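Local coordinates for protein L-Ribose isomerase (Acinetobacter, PDB 4Q0P) that catalyses the isomerisation of L-ribose, an aldose, probably to its ketose L-ribulose, at a metal-binding site inside a cupin-type beta-barrel, at residues D47-V52 and A73-E78; T123-V128 and R214-Y219. All coordinates share one frame; numbering follows the deposited sequence.

Contact 1. Residues D47-V52 and A73-E78; sequences DSAGIV and AMIIFE. With Z6J (alpha-L-ribofuranose), chain D.
Within this chain, strand 50-52 closes one side of the antiparallel sheet by pairing with the start of strand 73-82. Three backbone bonds carry the pairing. Ile51 and Met74 form a hydrogen-bonded pair: Ile51 N donates to Met74 O (2.7 Å), and Met74 N returns a bond to Ile51 O (2.9 Å). Beyond Gly50, which sits across from Ile75, the oxygen of Ala49 accepts from Ile76 N (3.0 Å) and also receives a CA-H contact from Ile75.

Strand 73-82 carries the sheet onward through backbone bonds of Ile75 to Ile107 and Phe77 to Leu105, in strand 101-108 of the cupin-type barrel. The two faces are covered differently. Toward the barrel interior, Ile51 and Ile76 touch through their terminal methyls, CD1 to CD1 at 4.0 Å, their chains crossing at a slant. Ile76 also reaches a bound beta-L-ribopyranose, so this row of side chains extends to the sugar site. On the other face, helix 19-35 covers Ile75 and Phe77. The Phe77 ring swings back beside its own backbone N (chi1 -69°), which brings CE1 to 3.7 Å from Ala49 CB; Ile75 CG2 lies over one ring face, toward the rim. Ahead of the strand, Asp47 OD1 accepts from O2 of an alpha-L-ribofuranose at 2.6 Å and forms a salt bridge with Arg19.

Contact 2. Residues T123-V128 and R214-Y219; sequences TESYEV and REVSTY. With CO (cobalt (II) ion), chain B; 0MK (beta-L-ribopyranose), chain C.
The metal and sugar site sits on one face of this antiparallel strand pair, where Glu124 and Glu215 come together. Glu124 OE2 binds the cobalt ion at 2.1 Å, with His117, His119, His199, a water and the sugar's O5 as the other ligands. Its second oxygen, OE1, accepts from Tyr126 OH (2.7 Å) and from that same water, so both ends of the carboxylate are held. Glu215, extended with CG anti to N (chi1 174°), accepts from O2 of beta-L-ribopyranose through OE2 at 2.5 Å; Lys104 pairs with that oxygen. Glu124 OE1 and Glu215 OE1 approach to 3.6 Å, the latter at the Tyr126 ring edge.

Backbone bonds Arg214 N to Glu127 O (2.8 Å) and Val216 N to Ser125 O (3.2 Å) join the strands. On the other face, Ser125 OG donates in plane to a lone pair of Val216 O (2.6 Å). Glu127 and Arg214 run side by side, their charges near but no N-H aimed at Glu127 OE1; Glu127 bridges Lys190 and Arg214 of the second subunit, Arg214 bridges Glu127 of the second subunit. Three histidines and a glutamate on one metal, inside a beta-barrel, are characteristic of the cupin site.

Both contacts are buried antiparallel pairings in the same sheet, with centres about 16 Å apart; strand 101-108 lies between strands 73-82 and 211-217 and joins them. Contact 1 is at the sheet's outermost strand within the chain and contact 2 is further in. Their chemistry differs: the side chains that meet across contact 1 are apolar, with a helix packed over one face, whereas 123-128 with 214-219 has charged groups on both, serving metal and sugar on one and the subunit interface on the other. No other chain touches contact 1. Both reach the cobalt-bound ribopyranose, contact 1 through Ile76 and contact 2 through Glu215; the ribofuranose at Asp47 is a separate molecule, far from the metal.

Contact 1. Residues D47-V52 and A73-E78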
loop_
_atom_site.group_PDB
_atom_site.type_symbol
_atom_site.label_atom_id
_atom_site.label_comp_id
_atom_site.label_asym_id
_atom_site.label_seq_id
_atom_site.Cartn_x
_atom_site.Cartn_y
_atom_site.Cartn_z
ATOM N N ASP A 47 7.328 -16.314 -19.667
ATOM C CA ASP A 47 6.922 -15.999 -21.033
ATOM C C ASP A 47 5.469 -16.353 -21.340
ATOM O O ASP A 47 5.038 -16.270 -22.489
ATOM C CB ASP A 47 7.840 -16.693 -22.043
ATOM C CG ASP A 47 9.237 -16.092 -22.074
ATOM O OD1 ASP A 47 9.382 -14.900 -21.734
ATOM O OD2 ASP A 47 10.187 -16.807 -22.459
ATOM N N SER A 48 4.721 -16.752 -20.314
ATOM C CA SER A 48 3.306 -17.090 -20.477
ATOM C C SER A 48 2.409 -16.046 -19.817
ATOM O O SER A 48 1.195 -16.032 -20.034
ATOM C CB SER A 48 3.007 -18.457 -19.865
ATOM O OG SER A 48 3.506 -19.494 -20.684
ATOM N N ALA A 49 3.010 -15.171 -19.012
ATOM C CA ALA A 49 2.259 -14.136 -18.309
ATOM C C ALA A 49 1.600 -13.129 -19.242
ATOM O O ALA A 49 0.445 -12.756 -19.043
ATOM C CB ALA A 49 3.172 -13.411 -17.313
ATOM N N GLY A 50 2.337 -12.685 -20.254
ATOM C CA GLY A 50 1.799 -11.721 -21.197
ATOM C C GLY A 50 1.044 -12.423 -22.309
ATOM O O GLY A 50 1.637 -13.146 -23.107
ATOM N N ILE A 51 -0.263 -12.190 -22.367
ATOM C CA ILE A 51 -1.127 -12.816 -23.362
ATOM C C ILE A 51 -1.624 -11.864 -24.446
ATOM O O ILE A 51 -2.020 -10.728 -24.171
ATOM C CB ILE A 51 -2.353 -13.435 -22.681
ATOM C CG1 ILE A 51 -1.897 -14.415 -21.600
ATOM C CG2 ILE A 51 -3.238 -14.130 -23.706
ATOM C CD1 ILE A 51 -2.958 -14.688 -20.569
ATOM N N VAL A 52 -1.595 -12.352 -25.683
ATOM C CA VAL A 52 -2.060 -11.609 -26.853
ATOM C C VAL A 52 -3.064 -12.565 -27.510
ATOM O O VAL A 52 -2.690 -13.655 -27.928
ATOM C CB VAL A 52 -0.902 -11.321 -27.834
ATOM C CG1 VAL A 52 -1.400 -10.479 -28.987
ATOM C CG2 VAL A 52 0.233 -10.604 -27.109
ATOM N N ALA A 73 -5.420 -7.985 -25.275
ATOM C CA ALA A 73 -4.183 -8.469 -24.678
ATOM C C ALA A 73 -4.192 -8.128 -23.191
ATOM O O ALA A 73 -4.826 -7.151 -22.770
ATOM C CB ALA A 73 -2.989 -7.818 -25.354
ATOM N N MET A 74 -3.484 -8.927 -22.398
ATOM C CA MET A 74 -3.429 -8.691 -20.966
ATOM C C MET A 74 -2.316 -9.497 -20.331
ATOM O O MET A 74 -1.700 -10.352 -20.969
ATOM C CB MET A 74 -4.746 -9.103 -20.313
ATOM C CG MET A 74 -4.902 -10.611 -20.183
ATOM S SD MET A 74 -6.567 -11.076 -19.695
ATOM C CE MET A 74 -6.617 -10.414 -18.034
ATOM N N ILE A 75 -2.076 -9.221 -19.056
ATOM C CA ILE A 75 -1.060 -9.922 -18.298
ATOM C C ILE A 75 -1.761 -10.571 -17.120
ATOM O O ILE A 75 -2.668 -9.980 -16.526
ATOM C CB ILE A 75 0.026 -8.954 -17.774
ATOM C CG1 ILE A 75 0.915 -8.502 -18.932
ATOM C CG2 ILE A 75 0.857 -9.631 -16.690
ATOM C CD1 ILE A 75 1.953 -7.497 -18.539
ATOM N N ILE A 76 -1.362 -11.799 -16.813
ATOM C CA ILE A 76 -1.934 -12.521 -15.695
ATOM C C ILE A 76 -0.826 -13.173 -14.874
ATOM O O ILE A 76 0.020 -13.886 -15.418
ATOM C CB ILE A 76 -2.906 -13.626 -16.159
ATOM C CG1 ILE A 76 -4.114 -12.996 -16.866
ATOM C CG2 ILE A 76 -3.347 -14.463 -14.962
ATOM C CD1 ILE A 76 -5.173 -13.998 -17.314
ATOM N N PHE A 77 -0.830 -12.907 -13.570
ATOM C CA PHE A 77 0.136 -13.493 -12.651
ATOM C C PHE A 77 -0.696 -14.340 -11.708
ATOM O O PHE A 77 -1.422 -13.814 -10.872
ATOM C CB PHE A 77 0.871 -12.408 -11.866
ATOM C CG PHE A 77 1.798 -11.584 -12.704
ATOM C CD1 PHE A 77 2.813 -12.190 -13.438
ATOM C CD2 PHE A 77 1.671 -10.197 -12.747
ATOM C CE1 PHE A 77 3.694 -11.425 -14.204
ATOM C CE2 PHE A 77 2.548 -9.417 -13.509
ATOM C CZ PHE A 77 3.559 -10.034 -14.237
ATOM N N GLU A 78 -0.592 -15.652 -11.866
ATOM C CA GLU A 78 -1.356 -16.602 -11.074
ATOM C C GLU A 78 -0.590 -17.090 -9.851
ATOM O O GLU A 78 0.446 -17.744 -9.984
ATOM C CB GLU A 78 -1.740 -17.778 -11.975
ATOM C CG GLU A 78 -2.467 -18.913 -11.311
ATOM C CD GLU A 78 -2.718 -20.053 -12.285
ATOM O OE1 GLU A 78 -3.564 -19.882 -13.189
ATOM O OE2 GLU A 78 -2.056 -21.110 -12.154
HETATM O O5 Z6J D . 11.688 -12.532 -14.462
HETATM C C5 Z6J D . 11.650 -13.769 -15.156
HETATM C C4 Z6J D . 11.863 -13.573 -16.645
HETATM O O4 Z6J D . 11.205 -12.348 -17.015
HETATM C C3 Z6J D . 11.245 -14.698 -17.473
HETATM O O3 Z6J D . 12.269 -15.418 -18.141
HETATM C C2 Z6J D . 10.343 -14.016 -18.499
HETATM O O2 Z6J D . 10.955 -14.073 -19.777
HETATM C C1 Z6J D . 10.230 -12.560 -18.049
HETATM O O1 Z6J D . 10.540 -11.699 -19.135
#

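Contact 2. Residues T123-V128 and R214-Y219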
loop_
_atom_site.group_PDB
_atom_site.type_symbol
_atom_site.label_atom_id
_atom_site.label_comp_id
_atom_site.label_asym_id
_atom_site.label_seq_id
_atom_site.Cartn_x
_atom_site.Cartn_y
_atom_site.Cartn_z
ATOM N N THR A 123 -16.294 -20.185 -12.159
ATOM C CA THR A 123 -17.050 -19.041 -11.660
ATOM C C THR A 123 -15.968 -18.120 -11.076
ATOM O O THR A 123 -15.109 -18.577 -10.310
ATOM C CB THR A 123 -18.056 -19.453 -10.561
ATOM O OG1 THR A 123 -19.178 -20.115 -11.166
ATOM C CG2 THR A 123 -18.551 -18.236 -9.805
ATOM N N GLU A 124 -16.005 -16.841 -11.450
ATOM C CA GLU A 124 -15.008 -15.859 -11.020
ATOM C C GLU A 124 -15.584 -14.742 -10.155
ATOM O O GLU A 124 -16.799 -14.555 -10.073
ATOM C CB GLU A 124 -14.355 -15.197 -12.243
ATOM C CG GLU A 124 -14.196 -16.095 -13.459
ATOM C CD GLU A 124 -13.764 -15.344 -14.724
ATOM O OE1 GLU A 124 -14.066 -14.136 -14.866
ATOM O OE2 GLU A 124 -13.133 -15.980 -15.591
ATOM N N SER A 125 -14.688 -13.985 -9.528
ATOM C CA SER A 125 -15.062 -12.846 -8.701
ATOM C C SER A 125 -13.964 -11.815 -8.924
ATOM O O SER A 125 -12.803 -12.181 -9.107
ATOM C CB SER A 125 -15.133 -13.231 -7.219
ATOM O OG SER A 125 -13.843 -13.454 -6.672
ATOM N N TYR A 126 -14.333 -10.534 -8.924
ATOM C CA TYR A 126 -13.363 -9.469 -9.145
ATOM C C TYR A 126 -13.237 -8.495 -7.993
ATOM O O TYR A 126 -14.226 -8.130 -7.345
ATOM C CB TYR A 126 -13.711 -8.646 -10.395
ATOM C CG TYR A 126 -14.106 -9.462 -11.598
ATOM C CD1 TYR A 126 -13.308 -10.509 -12.052
ATOM C CD2 TYR A 126 -15.295 -9.196 -12.275
ATOM C CE1 TYR A 126 -13.689 -11.278 -13.153
ATOM C CE2 TYR A 126 -15.686 -9.954 -13.373
ATOM C CZ TYR A 126 -14.886 -10.993 -13.805
ATOM O OH TYR A 126 -15.294 -11.763 -14.867
ATOM N N GLU A 127 -12.002 -8.068 -7.769
ATOM C CA GLU A 127 -11.661 -7.083 -6.751
ATOM C C GLU A 127 -10.691 -6.130 -7.440
ATOM O O GLU A 127 -9.556 -6.507 -7.736
ATOM C CB GLU A 127 -10.965 -7.742 -5.561
ATOM C CG GLU A 127 -10.554 -6.761 -4.468
ATOM C CD GLU A 127 -9.622 -7.384 -3.446
ATOM O OE1 GLU A 127 -9.885 -8.527 -3.033
ATOM O OE2 GLU A 127 -8.635 -6.730 -3.051
ATOM N N VAL A 128 -11.126 -4.906 -7.723
ATOM C CA VAL A 128 -10.230 -3.966 -8.383
ATOM C C VAL A 128 -9.224 -3.449 -7.366
ATOM O O VAL A 128 -9.593 -3.065 -6.251
ATOM C CB VAL A 128 -11.004 -2.779 -9.016
ATOM C CG1 VAL A 128 -10.023 -1.729 -9.562
ATOM C CG2 VAL A 128 -11.889 -3.292 -10.149
ATOM N N ARG A 214 -7.716 -8.282 -8.935
ATOM C CA ARG A 214 -7.456 -9.562 -8.314
ATOM C C ARG A 214 -8.657 -10.458 -8.594
ATOM O O ARG A 214 -9.795 -10.115 -8.270
ATOM C CB ARG A 214 -7.283 -9.427 -6.798
ATOM C CG ARG A 214 -7.083 -10.789 -6.123
ATOM C CD ARG A 214 -7.116 -10.715 -4.602
ATOM N NE ARG A 214 -6.004 -9.956 -4.036
ATOM C CZ ARG A 214 -4.963 -10.498 -3.406
ATOM N NH1 ARG A 214 -4.004 -9.723 -2.921
ATOM N NH2 ARG A 214 -4.880 -11.813 -3.262
ATOM N N GLU A 215 -8.414 -11.605 -9.207
ATOM C CA GLU A 215 -9.502 -12.519 -9.476
ATOM C C GLU A 215 -9.404 -13.738 -8.583
ATOM O O GLU A 215 -8.342 -14.351 -8.455
ATOM C CB GLU A 215 -9.497 -12.978 -10.930
ATOM C CG GLU A 215 -10.546 -14.056 -11.203
ATOM C CD GLU A 215 -10.521 -14.542 -12.630
ATOM O OE1 GLU A 215 -10.797 -13.727 -13.534
ATOM O OE2 GLU A 215 -10.220 -15.737 -12.851
ATOM N N VAL A 216 -10.520 -14.064 -7.945
ATOM C CA VAL A 216 -10.609 -15.234 -7.092
ATOM C C VAL A 216 -11.720 -16.049 -7.744
ATOM O O VAL A 216 -12.880 -15.624 -7.784
ATOM C CB VAL A 216 -10.979 -14.862 -5.634
ATOM C CG1 VAL A 216 -11.298 -16.106 -4.853
ATOM C CG2 VAL A 216 -9.804 -14.125 -4.961
ATOM N N SER A 217 -11.354 -17.205 -8.287
ATOM C CA SER A 217 -12.319 -18.054 -8.972
ATOM C C SER A 217 -12.073 -19.518 -8.657
ATOM O O SER A 217 -11.151 -19.860 -7.918
ATOM C CB SER A 217 -12.197 -17.854 -10.484
ATOM O OG SER A 217 -11.035 -18.503 -10.970
ATOM N N THR A 218 -12.913 -20.383 -9.216
ATOM C CA THR A 218 -12.744 -21.811 -9.027
ATOM C C THR A 218 -11.590 -22.203 -9.952
ATOM O O THR A 218 -11.075 -21.355 -10.694
ATOM C CB THR A 218 -14.042 -22.580 -9.385
ATOM O OG1 THR A 218 -14.496 -22.196 -10.690
ATOM C CG2 THR A 218 -15.133 -22.262 -8.372
ATOM N N TYR A 219 -11.183 -23.468 -9.912
ATOM C CA TYR A 219 -10.061 -23.945 -10.716
ATOM C C TYR A 219 -10.100 -23.479 -12.166
ATOM O O TYR A 219 -11.156 -23.448 -12.792
ATOM C CB TYR A 219 -10.000 -25.472 -10.679
ATOM C CG TYR A 219 -8.689 -26.045 -11.164
ATOM C CD1 TYR A 219 -7.575 -26.099 -10.321
ATOM C CD2 TYR A 219 -8.559 -26.545 -12.459
ATOM C CE1 TYR A 219 -6.364 -26.642 -10.754
ATOM C CE2 TYR A 219 -7.350 -27.093 -12.903
ATOM C CZ TYR A 219 -6.260 -27.137 -12.042
ATOM O OH TYR A 219 -5.074 -27.689 -12.466
HETATM CO CO CO B . -13.383 -15.373 -17.571
HETATM C C1 0MK C . -10.439 -14.844 -16.392
HETATM C C2 0MK C . -9.275 -15.577 -15.730
HETATM C C3 0MK C . -8.194 -15.932 -16.759
HETATM C C4 0MK C . -8.772 -16.594 -18.023
HETATM C C5 0MK C . -9.997 -15.841 -18.555
HETATM O O1 0MK C . -9.982 -13.604 -16.905
HETATM O O2 0MK C . -9.750 -16.754 -15.091
HETATM O O3 0MK C . -7.247 -16.803 -16.158
HETATM O O4 0MK C . -9.112 -17.946 -17.756
HETATM O O5 0MK C . -10.951 -15.625 -17.493
HETATM O O HOH W 1 -12.779 -13.303 -17.141
HETATM O O HOH W 2 -11.909 -11.069 -6.247
#